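Local coordinates for protein Ta0487 (PDB 3KBQ) that is of unknown function but belongs to the CinA family and, in the part modelled here, probably forms a molybdopterin-binding domain, at residues K4-I9 with S63-S68; S124-E129 with G137-V142. One frame throughout, in Å; residues are numbered along the deposited sequence.

Contact 1: K4-I9 with S63-S68; sequences KNASVI and SDLVVS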
ATOM      1  N   LYS B   4      -9.633  16.434   6.081  1.00 33.17           N
ATOM      2  CA  LYS B   4     -10.486  15.242   5.874  1.00 33.03           C
ATOM      3  C   LYS B   4      -9.740  14.101   5.168  1.00 30.68           C
ATOM      4  O   LYS B   4     -10.344  13.123   4.738  1.00 29.89           O
ATOM      5  CB  LYS B   4     -11.764  15.642   5.115  1.00 32.97           C
ATOM      6  CG  LYS B   4     -12.436  16.830   5.733  1.00 36.68           C
ATOM      7  CD  LYS B   4     -13.951  16.869   5.501  1.00 42.16           C
ATOM      8  CE  LYS B   4     -14.333  16.765   4.036  1.00 42.84           C
ATOM      9  NZ  LYS B   4     -15.663  17.422   3.816  1.00 46.60           N
ATOM     10  N   ASN B   5      -8.415  14.240   5.059  1.00 28.93           N
ATOM     11  CA  ASN B   5      -7.564  13.242   4.419  1.00 27.48           C
ATOM     12  C   ASN B   5      -7.074  12.238   5.452  1.00 26.15           C
ATOM     13  O   ASN B   5      -6.604  12.622   6.523  1.00 25.36           O
ATOM     14  CB  ASN B   5      -6.357  13.910   3.735  1.00 28.32           C
ATOM     15  CG  ASN B   5      -6.668  14.431   2.289  1.00 34.18           C
ATOM     16  OD1 ASN B   5      -5.880  15.194   1.705  1.00 37.75           O
ATOM     17  ND2 ASN B   5      -7.799  14.003   1.720  1.00 32.61           N
ATOM     18  N   ALA B   6      -7.181  10.961   5.121  1.00 24.38           N
ATOM     19  CA  ALA B   6      -6.598   9.889   5.944  1.00 24.54           C
ATOM     20  C   ALA B   6      -5.720   9.027   5.088  1.00 23.59           C
ATOM     21  O   ALA B   6      -5.941   8.943   3.872  1.00 23.44           O
ATOM     22  CB  ALA B   6      -7.680   8.985   6.619  1.00 24.07           C
ATOM     23  N   SER B   7      -4.711   8.419   5.714  1.00 22.06           N
ATOM     24  CA  SER B   7      -3.918   7.386   5.039  1.00 23.43           C
ATOM     25  C   SER B   7      -3.880   6.114   5.846  1.00 22.75           C
ATOM     26  O   SER B   7      -4.049   6.137   7.070  1.00 23.03           O
ATOM     27  CB  SER B   7      -2.487   7.862   4.771  1.00 24.58           C
ATOM     28  OG  SER B   7      -2.553   8.747   3.666  1.00 30.60           O
ATOM     29  N   VAL B   8      -3.634   5.010   5.154  1.00 23.07           N
ATOM     30  CA  VAL B   8      -3.607   3.693   5.748  1.00 22.12           C
ATOM     31  C   VAL B   8      -2.220   3.082   5.527  1.00 22.57           C
ATOM     32  O   VAL B   8      -1.657   3.128   4.450  1.00 21.54           O
ATOM     33  CB  VAL B   8      -4.718   2.817   5.151  1.00 22.24           C
ATOM     34  CG1 VAL B   8      -4.799   1.430   5.816  1.00 19.57           C
ATOM     35  CG2 VAL B   8      -6.063   3.570   5.268  1.00 23.06           C
ATOM     36  N   ILE B   9      -1.698   2.459   6.571  1.00 21.79           N
ATOM     37  CA  ILE B   9      -0.425   1.787   6.493  1.00 21.22           C
ATOM     38  C   ILE B   9      -0.651   0.349   6.955  1.00 21.89           C
ATOM     39  O   ILE B   9      -1.381   0.094   7.924  1.00 21.99           O
ATOM     40  CB  ILE B   9       0.635   2.451   7.405  1.00 21.66           C
ATOM     41  CG1 ILE B   9       0.953   3.897   6.944  1.00 21.28           C
ATOM     42  CG2 ILE B   9       1.949   1.548   7.420  1.00 18.94           C
ATOM     43  CD1 ILE B   9       1.699   4.710   8.065  1.00 19.24           C
ATOM     44  N   SER B  63      -1.849  13.586   5.003  1.00 23.86           N
ATOM     45  CA  SER B  63      -3.102  13.372   5.706  1.00 25.67           C
ATOM     46  C   SER B  63      -3.023  13.824   7.170  1.00 25.56           C
ATOM     47  O   SER B  63      -1.938  13.869   7.748  1.00 27.58           O
ATOM     48  CB  SER B  63      -3.562  11.904   5.591  1.00 24.98           C
ATOM     49  OG  SER B  63      -2.621  11.078   6.205  1.00 32.82           O
ATOM     50  N   ASP B  64      -4.177  14.154   7.756  1.00 23.96           N
ATOM     51  CA  ASP B  64      -4.261  14.518   9.141  1.00 22.91           C
ATOM     52  C   ASP B  64      -4.651  13.365  10.055  1.00 22.90           C
ATOM     53  O   ASP B  64      -4.591  13.509  11.270  1.00 21.69           O
ATOM     54  CB  ASP B  64      -5.201  15.710   9.358  1.00 24.06           C
ATOM     55  CG  ASP B  64      -4.572  17.051   8.932  1.00 28.88           C
ATOM     56  OD1 ASP B  64      -3.419  17.076   8.381  1.00 29.28           O
ATOM     57  OD2 ASP B  64      -5.243  18.091   9.164  1.00 30.23           O
ATOM     58  N   LEU B  65      -5.007  12.222   9.482  1.00 21.97           N
ATOM     59  CA  LEU B  65      -5.291  11.038  10.294  1.00 22.37           C
ATOM     60  C   LEU B  65      -4.639   9.862   9.583  1.00 21.66           C
ATOM     61  O   LEU B  65      -4.841   9.666   8.367  1.00 22.46           O
ATOM     62  CB  LEU B  65      -6.791  10.776  10.399  1.00 21.82           C
ATOM     63  CG  LEU B  65      -7.186   9.380  10.956  1.00 24.48           C
ATOM     64  CD1 LEU B  65      -6.739   9.205  12.405  1.00 20.10           C
ATOM     65  CD2 LEU B  65      -8.686   9.208  10.890  1.00 22.35           C
ATOM     66  N   VAL B  66      -3.848   9.104  10.325  1.00 20.96           N
ATOM     67  CA  VAL B  66      -3.084   7.989   9.771  1.00 20.31           C
ATOM     68  C   VAL B  66      -3.419   6.765  10.595  1.00 20.90           C
ATOM     69  O   VAL B  66      -3.347   6.801  11.845  1.00 19.90           O
ATOM     70  CB  VAL B  66      -1.546   8.295   9.843  1.00 20.07           C
ATOM     71  CG1 VAL B  66      -0.711   7.095   9.401  1.00 20.83           C
ATOM     72  CG2 VAL B  66      -1.221   9.519   8.935  1.00 20.57           C
ATOM     73  N   VAL B  67      -3.849   5.677   9.935  1.00 19.98           N
ATOM     74  CA  VAL B  67      -4.133   4.454  10.707  1.00 21.14           C
ATOM     75  C   VAL B  67      -3.255   3.344  10.190  1.00 21.47           C
ATOM     76  O   VAL B  67      -3.218   3.127   8.958  1.00 21.51           O
ATOM     77  CB  VAL B  67      -5.650   4.004  10.585  1.00 21.86           C
ATOM     78  CG1 VAL B  67      -5.920   2.767  11.474  1.00 20.34           C
ATOM     79  CG2 VAL B  67      -6.632   5.168  10.922  1.00 22.11           C
ATOM     80  N   SER B  68      -2.492   2.687  11.073  1.00 21.98           N
ATOM     81  CA  SER B  68      -1.641   1.543  10.676  1.00 23.29           C
ATOM     82  C   SER B  68      -2.157   0.254  11.319  1.00 22.92           C
ATOM     83  O   SER B  68      -2.781   0.281  12.393  1.00 22.53           O
ATOM     84  CB  SER B  68      -0.161   1.709  11.061  1.00 22.19           C
ATOM     85  OG  SER B  68       0.009   1.670  12.481  1.00 29.57           O
TER
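Strands 5-9 and 65-68 run side by side in the same direction, 17° apart, and the backbone does most of the joining. Ser7 is gripped through both its peptide groups: its N gives to Leu65 O at 2.9 Å, nearly along the C=O axis, and its O takes the N-H of Val67 almost straight (167° at the hydrogen). One step on, Ile9 N reaches Val67 O at 2.9 Å, in the carbonyl plane. At the start of the ladder Asn5 O receives Asp64 N at 3.1 Å from above its carbonyl plane, with a weak second bond from Leu65 N, so the chain is caught as it leaves the helix. CA-H...O contacts fill the spaces between.

Among side chains, Ile9 and Val66 meet on one face of the sheet, crossing obliquely, with Ile9 CD1 3.6 Å from Val66 CG1. Ser63 turns its CB onto Asn5 O at 3.3 Å; its OG, in the crowded position between backbone N and carbonyl carbon (chi1 63°), is hydrogen-bonded to Ala59 O.

These are neighbouring parallel strands of an alpha/beta sheet. Helix 49-62 covers the face carrying Ser7, Ile9, Val66 and Ser68, while helix 23-34 covers Ala6, Val8, Leu65 and Val67. Strand 38-45 pairs with the other edge of 5-9, and Lys145 forms a salt bridge with Asp64.

Contact 2: S124-E129 with G137-V142; sequences SCRPIE and GLICAV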
ATOM      1  N   SER B 124       4.516  10.758  22.867  1.00 34.18           N
ATOM      2  CA  SER B 124       3.426  11.270  22.028  1.00 35.05           C
ATOM      3  C   SER B 124       2.210  10.346  21.913  1.00 35.61           C
ATOM      4  O   SER B 124       1.207  10.728  21.292  1.00 35.99           O
ATOM      5  CB  SER B 124       3.949  11.539  20.621  1.00 35.71           C
ATOM      6  OG  SER B 124       4.411  12.879  20.503  1.00 35.95           O
ATOM      7  N   CYS B 125       2.312   9.133  22.459  1.00 35.43           N
ATOM      8  CA  CYS B 125       1.245   8.137  22.333  1.00 35.40           C
ATOM      9  C   CYS B 125       0.640   7.782  23.669  1.00 35.22           C
ATOM     10  O   CYS B 125       1.319   7.875  24.682  1.00 35.42           O
ATOM     11  CB  CYS B 125       1.794   6.870  21.692  1.00 35.40           C
ATOM     12  SG  CYS B 125       2.433   7.158  20.013  1.00 35.30           S
ATOM     13  N   ARG B 126      -0.632   7.383  23.652  1.00 34.58           N
ATOM     14  CA  ARG B 126      -1.306   6.732  24.766  1.00 34.91           C
ATOM     15  C   ARG B 126      -1.687   5.300  24.357  1.00 34.41           C
ATOM     16  O   ARG B 126      -2.145   5.091  23.218  1.00 34.13           O
ATOM     17  CB  ARG B 126      -2.606   7.459  25.074  1.00 35.45           C
ATOM     18  CG  ARG B 126      -2.459   8.730  25.862  1.00 40.74           C
ATOM     19  CD  ARG B 126      -3.841   9.210  26.313  1.00 47.74           C
ATOM     20  NE  ARG B 126      -4.626   9.776  25.211  1.00 50.44           N
ATOM     21  CZ  ARG B 126      -5.752   9.258  24.723  1.00 51.79           C
ATOM     22  NH1 ARG B 126      -6.263   8.142  25.234  1.00 53.19           N
ATOM     23  NH2 ARG B 126      -6.372   9.865  23.713  1.00 53.13           N
ATOM     24  N   PRO B 127      -1.581   4.323  25.285  1.00 33.76           N
ATOM     25  CA  PRO B 127      -2.013   2.990  24.888  1.00 33.41           C
ATOM     26  C   PRO B 127      -3.531   2.875  24.865  1.00 33.77           C
ATOM     27  O   PRO B 127      -4.188   3.575  25.614  1.00 34.02           O
ATOM     28  CB  PRO B 127      -1.415   2.078  25.968  1.00 33.95           C
ATOM     29  CG  PRO B 127      -1.179   2.982  27.221  1.00 33.11           C
ATOM     30  CD  PRO B 127      -1.275   4.426  26.733  1.00 33.74           C
ATOM     31  N   ILE B 128      -4.069   2.018  23.996  1.00 33.63           N
ATOM     32  CA  ILE B 128      -5.479   1.654  23.997  1.00 34.64           C
ATOM     33  C   ILE B 128      -5.608   0.171  24.345  1.00 34.74           C
ATOM     34  O   ILE B 128      -4.939  -0.686  23.730  1.00 34.60           O
ATOM     35  CB  ILE B 128      -6.170   1.756  22.602  1.00 35.28           C
ATOM     36  CG1 ILE B 128      -5.662   2.952  21.774  1.00 36.36           C
ATOM     37  CG2 ILE B 128      -7.686   1.742  22.830  1.00 34.20           C
ATOM     38  CD1 ILE B 128      -5.781   2.776  20.214  1.00 35.62           C
ATOM     39  N   GLU B 129      -6.498  -0.122  25.283  1.00 35.08           N
ATOM     40  CA  GLU B 129      -6.685  -1.471  25.803  1.00 35.63           C
ATOM     41  C   GLU B 129      -7.089  -2.436  24.720  1.00 34.88           C
ATOM     42  O   GLU B 129      -7.939  -2.123  23.890  1.00 36.00           O
ATOM     43  CB  GLU B 129      -7.755  -1.469  26.881  1.00 36.30           C
ATOM     44  CG  GLU B 129      -7.723  -2.764  27.693  1.00 41.64           C
ATOM     45  CD  GLU B 129      -9.113  -3.335  27.968  1.00 47.24           C
ATOM     46  OE1 GLU B 129      -9.211  -4.420  28.610  1.00 49.32           O
ATOM     47  OE2 GLU B 129     -10.106  -2.692  27.555  1.00 49.68           O
ATOM     48  N   GLY B 137      -3.264  -1.127  21.497  1.00 31.13           N
ATOM     49  CA  GLY B 137      -3.165  -0.158  20.411  1.00 29.20           C
ATOM     50  C   GLY B 137      -2.560   1.127  20.957  1.00 29.74           C
ATOM     51  O   GLY B 137      -2.374   1.276  22.173  1.00 28.63           O
ATOM     52  N   LEU B 138      -2.242   2.061  20.064  1.00 28.59           N
ATOM     53  CA  LEU B 138      -1.756   3.385  20.459  1.00 27.92           C
ATOM     54  C   LEU B 138      -2.507   4.459  19.698  1.00 27.87           C
ATOM     55  O   LEU B 138      -2.775   4.279  18.507  1.00 27.22           O
ATOM     56  CB  LEU B 138      -0.253   3.519  20.192  1.00 27.82           C
ATOM     57  CG  LEU B 138       0.738   2.569  20.902  1.00 28.89           C
ATOM     58  CD1 LEU B 138       2.189   2.950  20.568  1.00 31.84           C
ATOM     59  CD2 LEU B 138       0.542   2.599  22.389  1.00 32.10           C
ATOM     60  N   ILE B 139      -2.865   5.556  20.373  1.00 27.34           N
ATOM     61  CA  ILE B 139      -3.324   6.771  19.699  1.00 29.08           C
ATOM     62  C   ILE B 139      -2.259   7.780  20.028  1.00 28.29           C
ATOM     63  O   ILE B 139      -1.878   7.923  21.197  1.00 27.15           O
ATOM     64  CB  ILE B 139      -4.610   7.402  20.284  1.00 29.88           C
ATOM     65  CG1 ILE B 139      -5.610   6.344  20.707  1.00 34.91           C
ATOM     66  CG2 ILE B 139      -5.254   8.463  19.331  1.00 30.54           C
ATOM     67  CD1 ILE B 139      -6.239   6.646  22.108  1.00 39.37           C
ATOM     68  N   CYS B 140      -1.804   8.491  19.001  1.00 27.31           N
ATOM     69  CA  CYS B 140      -0.714   9.408  19.134  1.00 27.85           C
ATOM     70  C   CYS B 140      -1.161  10.722  18.543  1.00 28.64           C
ATOM     71  O   CYS B 140      -2.035  10.759  17.632  1.00 28.52           O
ATOM     72  CB  CYS B 140       0.490   8.857  18.376  1.00 27.96           C
ATOM     73  SG  CYS B 140       0.749   7.074  18.763  1.00 31.46           S
ATOM     74  N   ALA B 141      -0.597  11.804  19.055  1.00 27.51           N
ATOM     75  CA  ALA B 141      -0.813  13.109  18.393  1.00 28.20           C
ATOM     76  C   ALA B 141       0.556  13.615  17.907  1.00 27.82           C
ATOM     77  O   ALA B 141       1.553  13.550  18.637  1.00 28.92           O
ATOM     78  CB  ALA B 141      -1.459  14.093  19.348  1.00 27.81           C
ATOM     79  N   VAL B 142       0.608  14.047  16.661  1.00 26.67           N
ATOM     80  CA  VAL B 142       1.803  14.645  16.089  1.00 26.54           C
ATOM     81  C   VAL B 142       1.334  16.022  15.615  1.00 25.59           C
ATOM     82  O   VAL B 142       0.623  16.129  14.603  1.00 23.93           O
ATOM     83  CB  VAL B 142       2.353  13.800  14.892  1.00 26.48           C
ATOM     84  CG1 VAL B 142       3.689  14.389  14.369  1.00 29.11           C
ATOM     85  CG2 VAL B 142       2.547  12.360  15.282  1.00 25.74           C
TER
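A disulfide ties this beta hairpin together: Cys125 SG and Cys140 SG are bonded at 2.1 Å across a non-hydrogen-bonded pair, with chi3 at 105° and both sulfurs anti to their own carbonyl carbons. Beside it, Leu138 lays CD1 near Cys125 CB and CD2 against Pro127 CA at 3.6 Å. The backbone is tight too. Arg126 and Ile139 exchange bonds, Arg126 N to Ile139 O being short (2.8 Å) and nearly straight, and Ile128 and Gly137 form the next reciprocal pair. Ile128 CD1 lies over Gly137, where a CB would sit only 3.0 Å from it. On this same face Ile128 crosses the buried Ile139 at about a right angle, CG1 to CG1 3.6 Å.

That face opens to solvent at Arg126, which runs alongside Ile139, its chain bent at chi3 (-74°) so that NH1 comes 3.5 Å from Ile139 CD1. At the hairpin's end Ala141 N still bonds Ser124 O at 3.1 Å; Ser124 OG is held mainly by a hydrogen bond to Gln90 NE2 and only weakly reaches Ala141 O.

Phe84 of helix 80-87 packs on both cysteines, Val81 and Ile121 on Leu138. Met164 touches Ile128 and Ile139 from the opposite face, and strand 145-150 continues the sheet beyond 137-142.

How the contacts relate
From the N terminus, strand 5-11 starts the sheet, and the chain then passes through helix 23-34, strand 38-45 and helix 49-62 before contact 1 closes this long, largely helical excursion by bringing 63-68 back beside 4-9. Contact 2 opens only later, after helices 80-87 and 96-106, and closes a short loop of seven residues between its strands. The two contacts therefore follow one another in series, neither nested nor crossed. Both belong to one mixed sheet, with centres 15 Å apart and no direct touch. Strand 145-150 lies between 65-69 and 137-142, joining the parallel part to the antiparallel hairpin, whose strand 125-128 is outermost in this chain.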